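PDB 1Z67: hypothetical protein S4005 from Shigella flexneri 2a, which is of unknown function, but belongs to the YidB-like family and has an all-helical fold containing a homeodomain-like motif. Local coordinates for residues Trp28-Gln36 and Gln116-Ala124; Val64-Leu73 and Ser93-Pro101. All blocks are in the same frame, centred on the assembly; numbering follows the deposited sequence. Where two conformers were deposited one is given.

Both contacts belong to one all-helical chain and lie on opposite sides of its centre, about 18 Å apart between contact centres. Contact 2, between 64-73 and 93-101, is nested in sequence inside the long excursion that contact 1 closes by bringing 116-124 back to 28-36. W28, next in sequence to V29 of contact 1 but not touching 116-124, reaches contact 2: its CZ3 lies 3.6 Å from L96 CD2 and its CH2 4.1 Å from L73 CD1, so helix 21-31 touches contact 2 through this ring. The sodium ion, bound through D80 and Q83, belongs to neither interface, and the side chain of E70 in contact 2 stays about 10 Å from it.

Contact 1. Residues Trp28-Gln36 and Gln116-Ala124; sequences WVEEQGGIQ and QANNDLLSA
The Schellman turn that ends helix 21-31 and the start of helix 35-44 receive the N-terminal end of helix 121-133, with E30 and N118 each reaching across. In one of its two conformers E30 bends at chi2 (-78°) and carries its carboxylate to the backbone of L121, whose N donates to E30 OE1 at 3.0 Å in an almost straight bond, arriving from above the carboxylate plane. D120 OD2 lies only 3.8 Å from E30 OE1, a like-charge proximity probably eased by the helix N-terminus beside it. D120 is the N-cap: its OD1 accepts from S123 N and OG. In the reverse direction, N118 OD1 accepts from Q36 N at 3.0 Å, with the donor above the carbonyl plane, while Q36 CB packs 3.2 Å from the same OD1. Water 1 accepts from I35 N and lies between E30 OE2 and A117 O. Beneath this polar layer L121 CD2 meets V29 CG1 at 3.6 Å, the two side chains crossing at about a right angle, and I35 CG2 touches A117 CB. L107 covers A117 and L121. Each segment thus lends a side chain to an amide in the first turn of the other's helix, a reciprocal form of N-terminal capping.

Contact 2. Residues Val64-Leu73 and Ser93-Pro101; sequences VSGEQLESAL and SSLLAEQLP
G66 and S93 bring helix 66-73 and helix 89-106 together nearly at right angles, at 97°, with the axes of the two segments 8.1 Å apart. G66 CA and S93 CA are 4.3 Å apart, a closeness permitted by the bare glycine, and S93 CB comes within 3.4 Å of G66 O. A97 fills the adjoining place, its methyl CB set against the backbone at the helix start, 3.4 Å from V64 O and close to G66 N. One turn further on, L69 points its CD1 branch at the backbone of the opposite helix, 3.4 Å from A97 N and beside L96 CB; with CG anti to the carbonyl carbon (chi1 -72°) and an extended chi2, this methyl is carried straight across.

Away from G66, A97 and L69 CD1 the packing is looser. L73 CD1 meets L96 CD1 at 4.2 Å and L100 CD2 at a slightly longer distance, and V64 CG1 rests on P101 CG. L47, L42 and L38 continue the apolar layer around L69 and L73. The polar margins are bridged by water instead of direct bonds. In one conformer of S93, water 6 lies between its OG and E70 OE1, although this OG also bonds S90 O and E70 OE2 is held by T75. Water 5 accepts from V64 N and donates to A97 O, 2.9 Å away. Behind the interface, a capping box sets the start of helix 66-73: Q68 N donates to S65 OG, and S65 N to Q68 OE1 in the carbonyl plane.

With no direct hydrogen bond between the segments, the chemistry implies that cohesion rests on close van der Waals fit and buried leucines, while water bridges the polar groups at the margins.

Contact 1. Residues Trp28-Gln36 and Gln116-Ala124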
ATOM      1  N   TRP A  28      -6.916  -3.948   3.268  1.00 17.58           N
ATOM      2  CA  TRP A  28      -6.190  -4.987   2.540  1.00 16.14           C
ATOM      3  C   TRP A  28      -4.859  -5.317   3.234  1.00 15.57           C
ATOM      4  O   TRP A  28      -4.510  -6.486   3.379  1.00 16.75           O
ATOM      5  CB  TRP A  28      -5.958  -4.536   1.108  1.00 15.88           C
ATOM      6  CG  TRP A  28      -4.974  -5.350   0.330  1.00 14.56           C
ATOM      7  CD1 TRP A  28      -5.212  -6.553  -0.332  1.00 15.68           C
ATOM      8  CD2 TRP A  28      -3.610  -5.018   0.076  1.00 14.01           C
ATOM      9  NE1 TRP A  28      -4.081  -6.964  -0.972  1.00 15.70           N
ATOM     10  CE2 TRP A  28      -3.089  -6.044  -0.767  1.00 15.10           C
ATOM     11  CE3 TRP A  28      -2.778  -3.935   0.424  1.00 16.09           C
ATOM     12  CZ2 TRP A  28      -1.763  -6.047  -1.209  1.00 15.51           C
ATOM     13  CZ3 TRP A  28      -1.459  -3.933  -0.049  1.00 16.91           C
ATOM     14  CH2 TRP A  28      -0.972  -4.985  -0.833  1.00 16.58           C
ATOM     15  N   VAL A  29      -4.129  -4.299   3.706  1.00 15.26           N
ATOM     16  CA  VAL A  29      -2.854  -4.563   4.370  1.00 14.96           C
ATOM     17  C   VAL A  29      -3.066  -5.506   5.553  1.00 15.31           C
ATOM     18  O   VAL A  29      -2.330  -6.466   5.731  1.00 15.60           O
ATOM     19  CB  VAL A  29      -2.158  -3.266   4.839  1.00 14.21           C
ATOM     20  CG1 VAL A  29      -0.970  -3.583   5.797  1.00 16.42           C
ATOM     21  CG2 VAL A  29      -1.684  -2.439   3.645  1.00 14.55           C
ATOM     22  N   GLU A  30      -4.078  -5.218   6.355  1.00 16.00           N
ATOM     23  CA  GLU A  30      -4.344  -6.040   7.529  1.00 17.11           C
ATOM     24  C   GLU A  30      -4.796  -7.457   7.129  1.00 17.49           C
ATOM     25  O   GLU A  30      -4.355  -8.448   7.733  1.00 17.52           O
ATOM     26  CB  GLU A  30      -5.381  -5.339   8.414  0.60 17.70           C
ATOM     27  CG  GLU A  30      -4.935  -3.911   8.853  0.60 18.38           C
ATOM     28  CD  GLU A  30      -3.904  -3.888  10.004  0.60 21.13           C
ATOM     29  OE1 GLU A  30      -4.263  -3.467  11.138  0.60 20.28           O
ATOM     30  OE2 GLU A  30      -2.732  -4.292   9.775  0.60 23.25           O
ATOM     31  N   GLU A  31      -5.600  -7.557   6.074  1.00 16.13           N
ATOM     32  CA  GLU A  31      -6.097  -8.867   5.623  1.00 17.97           C
ATOM     33  C   GLU A  31      -4.972  -9.737   5.095  1.00 17.62           C
ATOM     34  O   GLU A  31      -5.046 -10.967   5.181  1.00 19.15           O
ATOM     35  CB  GLU A  31      -7.130  -8.690   4.556  1.00 19.52           C
ATOM     36  CG  GLU A  31      -8.377  -8.121   5.123  1.00 22.23           C
ATOM     37  CD  GLU A  31      -9.424  -7.875   4.093  1.00 28.31           C
ATOM     38  OE1 GLU A  31      -9.095  -7.583   2.903  1.00 26.43           O
ATOM     39  OE2 GLU A  31     -10.593  -7.999   4.504  1.00 32.44           O
ATOM     40  N   GLN A  32      -3.951  -9.106   4.532  1.00 16.38           N
ATOM     41  CA  GLN A  32      -2.772  -9.811   4.049  1.00 16.53           C
ATOM     42  C   GLN A  32      -1.832 -10.237   5.187  1.00 16.82           C
ATOM     43  O   GLN A  32      -0.823 -10.921   4.933  1.00 17.33           O
ATOM     44  CB  GLN A  32      -2.015  -8.919   3.039  1.00 17.46           C
ATOM     45  CG  GLN A  32      -2.805  -8.573   1.786  1.00 18.10           C
ATOM     46  CD  GLN A  32      -3.173  -9.809   0.964  1.00 18.11           C
ATOM     47  OE1 GLN A  32      -2.298 -10.585   0.586  1.00 22.19           O
ATOM     48  NE2 GLN A  32      -4.461  -9.962   0.644  1.00 18.99           N
ATOM     49  N   GLY A  33      -2.141  -9.803   6.422  1.00 16.14           N
ATOM     50  CA  GLY A  33      -1.401 -10.231   7.613  1.00 15.94           C
ATOM     51  C   GLY A  33      -0.530  -9.124   8.208  1.00 15.29           C
ATOM     52  O   GLY A  33       0.243  -9.344   9.180  1.00 17.09           O
ATOM     53  N   GLY A  34      -0.707  -7.905   7.689  1.00 15.56           N
ATOM     54  CA  GLY A  34      -0.032  -6.750   8.247  1.00 14.45           C
ATOM     55  C   GLY A  34       1.122  -6.203   7.410  1.00 13.92           C
ATOM     56  O   GLY A  34       1.651  -6.874   6.496  1.00 14.71           O
ATOM     57  N   ILE A  35       1.525  -4.973   7.722  1.00 14.64           N
ATOM     58  CA  ILE A  35       2.578  -4.342   6.915  1.00 16.19           C
ATOM     59  C   ILE A  35       3.891  -5.134   6.881  1.00 16.19           C
ATOM     60  O   ILE A  35       4.514  -5.224   5.837  1.00 17.63           O
ATOM     61  CB  ILE A  35       2.791  -2.867   7.332  1.00 16.72           C
ATOM     62  CG1 ILE A  35       3.635  -2.139   6.275  1.00 18.04           C
ATOM     63  CG2 ILE A  35       3.301  -2.773   8.764  1.00 16.55           C
ATOM     64  CD1 ILE A  35       2.929  -1.977   4.938  1.00 21.95           C
ATOM     65  N   GLN A  36       4.236  -5.799   7.987  1.00 17.72           N
ATOM     66  CA  GLN A  36       5.413  -6.667   7.997  1.00 19.09           C
ATOM     67  C   GLN A  36       5.422  -7.825   6.950  1.00 19.31           C
ATOM     68  O   GLN A  36       6.486  -8.143   6.376  1.00 19.60           O
ATOM     69  CB  GLN A  36       5.680  -7.165   9.414  1.00 21.00           C
ATOM     70  CG  GLN A  36       7.036  -7.785   9.573  1.00 23.95           C
ATOM     71  CD  GLN A  36       8.213  -6.920   9.082  1.00 27.92           C
ATOM     72  OE1 GLN A  36       8.245  -5.688   9.279  1.00 28.02           O
ATOM     73  NE2 GLN A  36       9.209  -7.585   8.488  1.00 30.79           N
ATOM     74  N   GLN A 116       1.916   0.803  17.012  1.00 35.13           N
ATOM     75  CA  GLN A 116       2.742  -0.022  16.112  1.00 35.23           C
ATOM     76  C   GLN A 116       2.065  -0.402  14.799  1.00 34.93           C
ATOM     77  O   GLN A 116       0.937  -0.946  14.759  1.00 35.21           O
ATOM     78  CB  GLN A 116       3.309  -1.265  16.794  1.00 35.44           C
ATOM     79  CG  GLN A 116       3.750  -2.341  15.802  1.00 35.39           C
ATOM     80  CD  GLN A 116       5.177  -2.797  15.995  1.00 37.37           C
ATOM     81  OE1 GLN A 116       5.561  -3.857  15.504  1.00 38.60           O
ATOM     82  NE2 GLN A 116       5.985  -1.990  16.689  1.00 38.42           N
ATOM     83  N   ALA A 117       2.796  -0.125  13.726  1.00 34.40           N
ATOM     84  CA  ALA A 117       2.298  -0.330  12.372  1.00 33.98           C
ATOM     85  C   ALA A 117       1.829  -1.757  12.072  1.00 34.88           C
ATOM     86  O   ALA A 117       0.792  -1.927  11.419  1.00 33.87           O
ATOM     87  CB  ALA A 117       3.325   0.127  11.368  1.00 33.72           C
ATOM     88  N   ASN A 118       2.564  -2.764  12.557  1.00 35.44           N
ATOM     89  CA  ASN A 118       2.209  -4.141  12.251  1.00 36.63           C
ATOM     90  C   ASN A 118       0.991  -4.679  12.996  1.00 37.73           C
ATOM     91  O   ASN A 118       0.245  -5.511  12.454  1.00 38.58           O
ATOM     92  CB  ASN A 118       3.392  -5.081  12.433  1.00 35.90           C
ATOM     93  CG  ASN A 118       3.207  -6.371  11.662  1.00 34.91           C
ATOM     94  OD1 ASN A 118       2.761  -6.357  10.505  1.00 29.35           O
ATOM     95  ND2 ASN A 118       3.528  -7.497  12.300  1.00 35.07           N
ATOM     96  N   ASN A 119       0.788  -4.208  14.225  1.00 38.75           N
ATOM     97  CA  ASN A 119      -0.304  -4.725  15.064  1.00 39.13           C
ATOM     98  C   ASN A 119      -1.675  -4.085  14.799  1.00 38.42           C
ATOM     99  O   ASN A 119      -2.668  -4.800  14.667  1.00 38.77           O
ATOM    100  CB  ASN A 119       0.041  -4.640  16.556  0.50 39.29           C
ATOM    101  CG  ASN A 119      -0.898  -5.475  17.422  0.50 39.78           C
ATOM    102  OD1 ASN A 119      -1.640  -4.941  18.250  0.50 40.23           O
ATOM    103  ND2 ASN A 119      -0.881  -6.790  17.220  0.50 39.81           N
ATOM    104  N   ASP A 120      -1.746  -2.757  14.740  1.00 36.99           N
ATOM    105  CA  ASP A 120      -2.952  -2.099  14.233  1.00 35.35           C
ATOM    106  C   ASP A 120      -2.557  -0.902  13.398  1.00 33.65           C
ATOM    107  O   ASP A 120      -2.117   0.124  13.936  1.00 32.98           O
ATOM    108  CB  ASP A 120      -3.900  -1.666  15.358  1.00 36.17           C
ATOM    109  CG  ASP A 120      -5.292  -1.310  14.846  1.00 37.35           C
ATOM    110  OD1 ASP A 120      -5.715  -0.140  14.995  1.00 38.53           O
ATOM    111  OD2 ASP A 120      -5.972  -2.203  14.283  1.00 38.46           O
ATOM    112  N   LEU A 121      -2.732  -1.026  12.087  1.00 31.30           N
ATOM    113  CA  LEU A 121      -2.306   0.006  11.152  1.00 29.67           C
ATOM    114  C   LEU A 121      -3.009   1.357  11.396  1.00 28.85           C
ATOM    115  O   LEU A 121      -2.345   2.395  11.445  1.00 27.98           O
ATOM    116  CB  LEU A 121      -2.474  -0.442   9.707  1.00 30.66           C
ATOM    117  CG  LEU A 121      -1.770   0.358   8.615  1.00 29.77           C
ATOM    118  CD1 LEU A 121      -0.331   0.607   8.978  1.00 31.26           C
ATOM    119  CD2 LEU A 121      -1.885  -0.402   7.300  1.00 31.04           C
ATOM    120  N   LEU A 122      -4.331   1.341  11.572  1.00 27.21           N
ATOM    121  CA  LEU A 122      -5.070   2.586  11.785  1.00 27.20           C
ATOM    122  C   LEU A 122      -4.536   3.280  13.027  1.00 26.14           C
ATOM    123  O   LEU A 122      -4.378   4.502  13.041  1.00 25.94           O
ATOM    124  CB  LEU A 122      -6.585   2.345  11.905  1.00 27.39           C
ATOM    125  CG  LEU A 122      -7.500   3.529  12.301  1.00 28.94           C
ATOM    126  CD1 LEU A 122      -7.578   4.612  11.200  1.00 29.38           C
ATOM    127  CD2 LEU A 122      -8.919   3.050  12.672  1.00 29.10           C
ATOM    128  N   SER A 123      -4.257   2.508  14.073  1.00 25.30           N
ATOM    129  CA  SER A 123      -3.742   3.096  15.321  1.00 25.08           C
ATOM    130  C   SER A 123      -2.358   3.731  15.131  1.00 23.89           C
ATOM    131  O   SER A 123      -2.113   4.832  15.578  1.00 23.06           O
ATOM    132  CB  SER A 123      -3.708   2.048  16.415  1.00 26.43           C
ATOM    133  OG  SER A 123      -5.017   1.803  16.904  1.00 28.95           O
ATOM    134  N   ALA A 124      -1.466   3.026  14.446  1.00 22.27           N
ATOM    135  CA  ALA A 124      -0.157   3.566  14.087  1.00 20.63           C
ATOM    136  C   ALA A 124      -0.303   4.828  13.243  1.00 19.40           C
ATOM    137  O   ALA A 124       0.405   5.831  13.482  1.00 19.37           O
ATOM    138  CB  ALA A 124       0.626   2.533  13.328  1.00 21.10           C
TER
HETATM  139  O   HOH W   1      -0.036  -3.622   9.576  1.00 23.12           O
HETATM  140  O   HOH W   2      -5.601  -5.150  12.725  1.00 55.26           O
HETATM  141  O   HOH W   3       2.791  -8.559   9.522  1.00 36.28           O
HETATM  142  O   HOH W   4       0.018  -8.704  11.840  1.00 43.74           O

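Contact 2. Residues Val64-Leu73 and Ser93-Pro101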
ATOM      1  N   VAL A  64       8.797   2.508  -8.328  1.00 21.59           N
ATOM      2  CA  VAL A  64       8.547   1.089  -8.558  1.00 20.42           C
ATOM      3  C   VAL A  64       7.373   0.986  -9.523  1.00 20.36           C
ATOM      4  O   VAL A  64       6.479   1.851  -9.515  1.00 21.47           O
ATOM      5  CB  VAL A  64       8.257   0.350  -7.203  1.00 21.06           C
ATOM      6  CG1 VAL A  64       6.948   0.829  -6.554  1.00 21.48           C
ATOM      7  CG2 VAL A  64       8.268  -1.201  -7.335  1.00 19.85           C
ATOM      8  N   SER A  65       7.373  -0.039 -10.371  1.00 19.56           N
ATOM      9  CA  SER A  65       6.263  -0.242 -11.292  1.00 19.77           C
ATOM     10  C   SER A  65       5.209  -1.161 -10.707  1.00 18.73           C
ATOM     11  O   SER A  65       5.505  -1.975  -9.811  1.00 18.74           O
ATOM     12  CB  SER A  65       6.769  -0.828 -12.605  1.00 19.65           C
ATOM     13  OG  SER A  65       7.151  -2.165 -12.448  1.00 22.45           O
ATOM     14  N   GLY A  66       3.982  -1.060 -11.217  1.00 19.83           N
ATOM     15  CA  GLY A  66       2.933  -2.015 -10.851  1.00 19.74           C
ATOM     16  C   GLY A  66       3.358  -3.451 -11.128  1.00 19.26           C
ATOM     17  O   GLY A  66       3.132  -4.355 -10.322  1.00 18.83           O
ATOM     18  N   GLU A  67       4.008  -3.670 -12.266  1.00 19.72           N
ATOM     19  CA  GLU A  67       4.485  -4.996 -12.623  1.00 20.26           C
ATOM     20  C   GLU A  67       5.479  -5.501 -11.570  1.00 20.01           C
ATOM     21  O   GLU A  67       5.414  -6.666 -11.172  1.00 19.71           O
ATOM     22  CB  GLU A  67       5.169  -4.919 -14.001  0.50 20.81           C
ATOM     23  CG  GLU A  67       4.369  -4.161 -15.082  0.50 23.76           C
ATOM     24  CD  GLU A  67       4.634  -2.648 -15.099  0.50 26.27           C
ATOM     25  OE1 GLU A  67       5.616  -2.221 -15.761  0.50 28.91           O
ATOM     26  OE2 GLU A  67       3.851  -1.885 -14.481  0.50 24.53           O
ATOM     27  N   GLN A  68       6.371  -4.621 -11.107  1.00 19.89           N
ATOM     28  CA  GLN A  68       7.382  -5.003 -10.095  1.00 19.98           C
ATOM     29  C   GLN A  68       6.681  -5.405  -8.808  1.00 19.97           C
ATOM     30  O   GLN A  68       7.022  -6.412  -8.187  1.00 20.25           O
ATOM     31  CB  GLN A  68       8.375  -3.882  -9.842  1.00 20.28           C
ATOM     32  CG  GLN A  68       9.461  -3.792 -10.892  1.00 20.47           C
ATOM     33  CD  GLN A  68      10.387  -2.633 -10.661  1.00 20.98           C
ATOM     34  OE1 GLN A  68       9.951  -1.495 -10.485  1.00 22.72           O
ATOM     35  NE2 GLN A  68      11.684  -2.904 -10.708  1.00 25.78           N
ATOM     36  N   LEU A  69       5.654  -4.645  -8.437  1.00 19.51           N
ATOM     37  CA  LEU A  69       4.926  -4.993  -7.226  1.00 19.34           C
ATOM     38  C   LEU A  69       4.109  -6.262  -7.379  1.00 19.25           C
ATOM     39  O   LEU A  69       4.031  -7.057  -6.431  1.00 19.74           O
ATOM     40  CB  LEU A  69       4.003  -3.847  -6.783  1.00 18.44           C
ATOM     41  CG  LEU A  69       4.730  -2.640  -6.203  1.00 17.18           C
ATOM     42  CD1 LEU A  69       3.653  -1.617  -5.758  1.00 19.51           C
ATOM     43  CD2 LEU A  69       5.652  -3.078  -5.005  1.00 19.12           C
ATOM     44  N   GLU A  70       3.442  -6.445  -8.509  1.00 20.09           N
ATOM     45  CA  GLU A  70       2.724  -7.703  -8.700  1.00 21.08           C
ATOM     46  C   GLU A  70       3.703  -8.891  -8.618  1.00 21.99           C
ATOM     47  O   GLU A  70       3.365  -9.908  -8.021  1.00 21.62           O
ATOM     48  CB  GLU A  70       1.952  -7.735 -10.007  1.00 21.67           C
ATOM     49  CG  GLU A  70       0.928  -8.873 -10.046  1.00 24.82           C
ATOM     50  CD  GLU A  70       0.259  -9.076 -11.407  1.00 28.53           C
ATOM     51  OE1 GLU A  70       0.311  -8.148 -12.255  1.00 29.76           O
ATOM     52  OE2 GLU A  70      -0.343 -10.153 -11.622  1.00 28.40           O
ATOM     53  N   SER A  71       4.922  -8.706  -9.139  1.00 21.56           N
ATOM     54  CA  SER A  71       5.970  -9.747  -9.111  1.00 23.30           C
ATOM     55  C   SER A  71       6.381 -10.071  -7.682  1.00 22.62           C
ATOM     56  O   SER A  71       6.493 -11.227  -7.315  1.00 24.93           O
ATOM     57  CB  SER A  71       7.184  -9.324  -9.940  1.00 23.51           C
ATOM     58  OG  SER A  71       6.907  -9.441 -11.326  1.00 27.05           O
ATOM     59  N   ALA A  72       6.586  -9.049  -6.871  1.00 21.88           N
ATOM     60  CA  ALA A  72       7.075  -9.266  -5.520  1.00 21.50           C
ATOM     61  C   ALA A  72       5.989  -9.716  -4.548  1.00 21.05           C
ATOM     62  O   ALA A  72       6.236 -10.565  -3.692  1.00 20.13           O
ATOM     63  CB  ALA A  72       7.775  -8.013  -5.009  1.00 20.59           C
ATOM     64  N   LEU A  73       4.807  -9.121  -4.663  1.00 20.36           N
ATOM     65  CA  LEU A  73       3.716  -9.335  -3.716  1.00 20.58           C
ATOM     66  C   LEU A  73       2.883 -10.528  -4.060  1.00 21.16           C
ATOM     67  O   LEU A  73       2.202 -11.110  -3.204  1.00 22.38           O
ATOM     68  CB  LEU A  73       2.824  -8.086  -3.604  1.00 21.17           C
ATOM     69  CG  LEU A  73       3.464  -6.816  -3.046  1.00 20.83           C
ATOM     70  CD1 LEU A  73       2.426  -5.721  -2.952  1.00 19.58           C
ATOM     71  CD2 LEU A  73       4.084  -7.103  -1.657  1.00 21.56           C
ATOM     72  N   SER A  93      -2.350  -2.813  -9.036  1.00 15.19           N
ATOM     73  CA  SER A  93      -0.893  -2.754  -8.921  1.00 14.50           C
ATOM     74  C   SER A  93      -0.410  -1.334  -9.173  1.00 15.01           C
ATOM     75  O   SER A  93       0.564  -0.880  -8.551  1.00 14.93           O
ATOM     76  CB  SER A  93      -0.176  -3.781  -9.789  0.60 16.15           C
ATOM     77  OG  SER A  93      -0.180  -3.381 -11.130  0.60 13.44           O
ATOM     78  N   SER A  94      -1.066  -0.631 -10.100  1.00 14.70           N
ATOM     79  CA  SER A  94      -0.672   0.744 -10.381  1.00 16.14           C
ATOM     80  C   SER A  94      -0.983   1.645  -9.176  1.00 15.79           C
ATOM     81  O   SER A  94      -0.181   2.503  -8.812  1.00 15.65           O
ATOM     82  CB  SER A  94      -1.389   1.263 -11.618  1.00 15.90           C
ATOM     83  OG  SER A  94      -0.871   0.666 -12.814  1.00 21.94           O
ATOM     84  N   LEU A  95      -2.117   1.417  -8.524  1.00 15.10           N
ATOM     85  CA  LEU A  95      -2.497   2.143  -7.300  1.00 15.63           C
ATOM     86  C   LEU A  95      -1.428   1.932  -6.228  1.00 14.53           C
ATOM     87  O   LEU A  95      -0.965   2.889  -5.588  1.00 15.08           O
ATOM     88  CB  LEU A  95      -3.833   1.623  -6.789  1.00 15.51           C
ATOM     89  CG  LEU A  95      -4.296   2.111  -5.409  1.00 16.87           C
ATOM     90  CD1 LEU A  95      -4.566   3.589  -5.450  1.00 18.20           C
ATOM     91  CD2 LEU A  95      -5.522   1.335  -5.009  1.00 18.57           C
ATOM     92  N   LEU A  96      -1.033   0.673  -6.045  1.00 14.40           N
ATOM     93  CA  LEU A  96       0.012   0.382  -5.076  1.00 14.44           C
ATOM     94  C   LEU A  96       1.343   0.984  -5.445  1.00 14.41           C
ATOM     95  O   LEU A  96       2.088   1.409  -4.566  1.00 14.01           O
ATOM     96  CB  LEU A  96       0.149  -1.123  -4.878  1.00 14.04           C
ATOM     97  CG  LEU A  96      -0.978  -1.810  -4.115  1.00 15.62           C
ATOM     98  CD1 LEU A  96      -0.814  -3.341  -4.260  1.00 19.13           C
ATOM     99  CD2 LEU A  96      -1.000  -1.435  -2.648  1.00 15.37           C
ATOM    100  N   ALA A  97       1.674   1.034  -6.729  1.00 14.41           N
ATOM    101  CA  ALA A  97       2.962   1.578  -7.133  1.00 14.20           C
ATOM    102  C   ALA A  97       3.036   3.056  -6.785  1.00 13.81           C
ATOM    103  O   ALA A  97       4.098   3.523  -6.369  1.00 15.76           O
ATOM    104  CB  ALA A  97       3.208   1.369  -8.643  1.00 15.75           C
ATOM    105  N   GLU A  98       1.885   3.744  -6.849  1.00 14.91           N
ATOM    106  CA  GLU A  98       1.841   5.167  -6.424  1.00 15.46           C
ATOM    107  C   GLU A  98       1.826   5.283  -4.874  1.00 14.78           C
ATOM    108  O   GLU A  98       2.558   6.083  -4.276  1.00 15.87           O
ATOM    109  CB  GLU A  98       0.597   5.836  -7.023  0.50 16.47           C
ATOM    110  CG  GLU A  98       0.326   7.252  -6.527  0.50 19.77           C
ATOM    111  CD  GLU A  98      -0.861   7.916  -7.211  0.50 24.35           C
ATOM    112  OE1 GLU A  98      -1.434   7.313  -8.139  0.50 26.86           O
ATOM    113  OE2 GLU A  98      -1.227   9.046  -6.808  0.50 28.05           O
ATOM    114  N   GLN A  99       0.954   4.511  -4.231  1.00 13.49           N
ATOM    115  CA  GLN A  99       0.662   4.778  -2.819  1.00 12.56           C
ATOM    116  C   GLN A  99       1.529   4.021  -1.821  1.00 11.81           C
ATOM    117  O   GLN A  99       1.848   4.553  -0.718  1.00 12.88           O
ATOM    118  CB  GLN A  99      -0.807   4.471  -2.544  1.00 12.75           C
ATOM    119  CG  GLN A  99      -1.784   5.241  -3.422  1.00 15.66           C
ATOM    120  CD  GLN A  99      -1.697   6.735  -3.256  1.00 17.20           C
ATOM    121  OE1 GLN A  99      -1.156   7.236  -2.267  1.00 19.43           O
ATOM    122  NE2 GLN A  99      -2.279   7.475  -4.208  1.00 19.40           N
ATOM    123  N   LEU A 100       1.899   2.779  -2.155  1.00 11.96           N
ATOM    124  CA  LEU A 100       2.675   1.986  -1.184  1.00 13.19           C
ATOM    125  C   LEU A 100       3.992   2.655  -0.740  1.00 12.42           C
ATOM    126  O   LEU A 100       4.286   2.619   0.447  1.00 13.52           O
ATOM    127  CB  LEU A 100       2.861   0.552  -1.676  1.00 14.76           C
ATOM    128  CG  LEU A 100       3.399  -0.393  -0.611  1.00 16.56           C
ATOM    129  CD1 LEU A 100       2.473  -0.519   0.614  1.00 17.48           C
ATOM    130  CD2 LEU A 100       3.600  -1.770  -1.289  1.00 18.35           C
ATOM    131  N   PRO A 101       4.775   3.264  -1.666  1.00 12.90           N
ATOM    132  CA  PRO A 101       6.001   3.916  -1.220  1.00 12.08           C
ATOM    133  C   PRO A 101       5.709   5.062  -0.259  1.00 11.40           C
ATOM    134  O   PRO A 101       6.452   5.239   0.722  1.00 12.42           O
ATOM    135  CB  PRO A 101       6.644   4.429  -2.520  1.00 13.05           C
ATOM    136  CG  PRO A 101       6.053   3.560  -3.579  1.00 13.77           C
ATOM    137  CD  PRO A 101       4.625   3.315  -3.144  1.00 13.53           C
TER
HETATM  138  O   HOH W   5       6.616   4.418  -7.390  1.00 21.96           O
HETATM  139  O   HOH W   6       0.463  -5.662 -12.723  1.00 30.31           O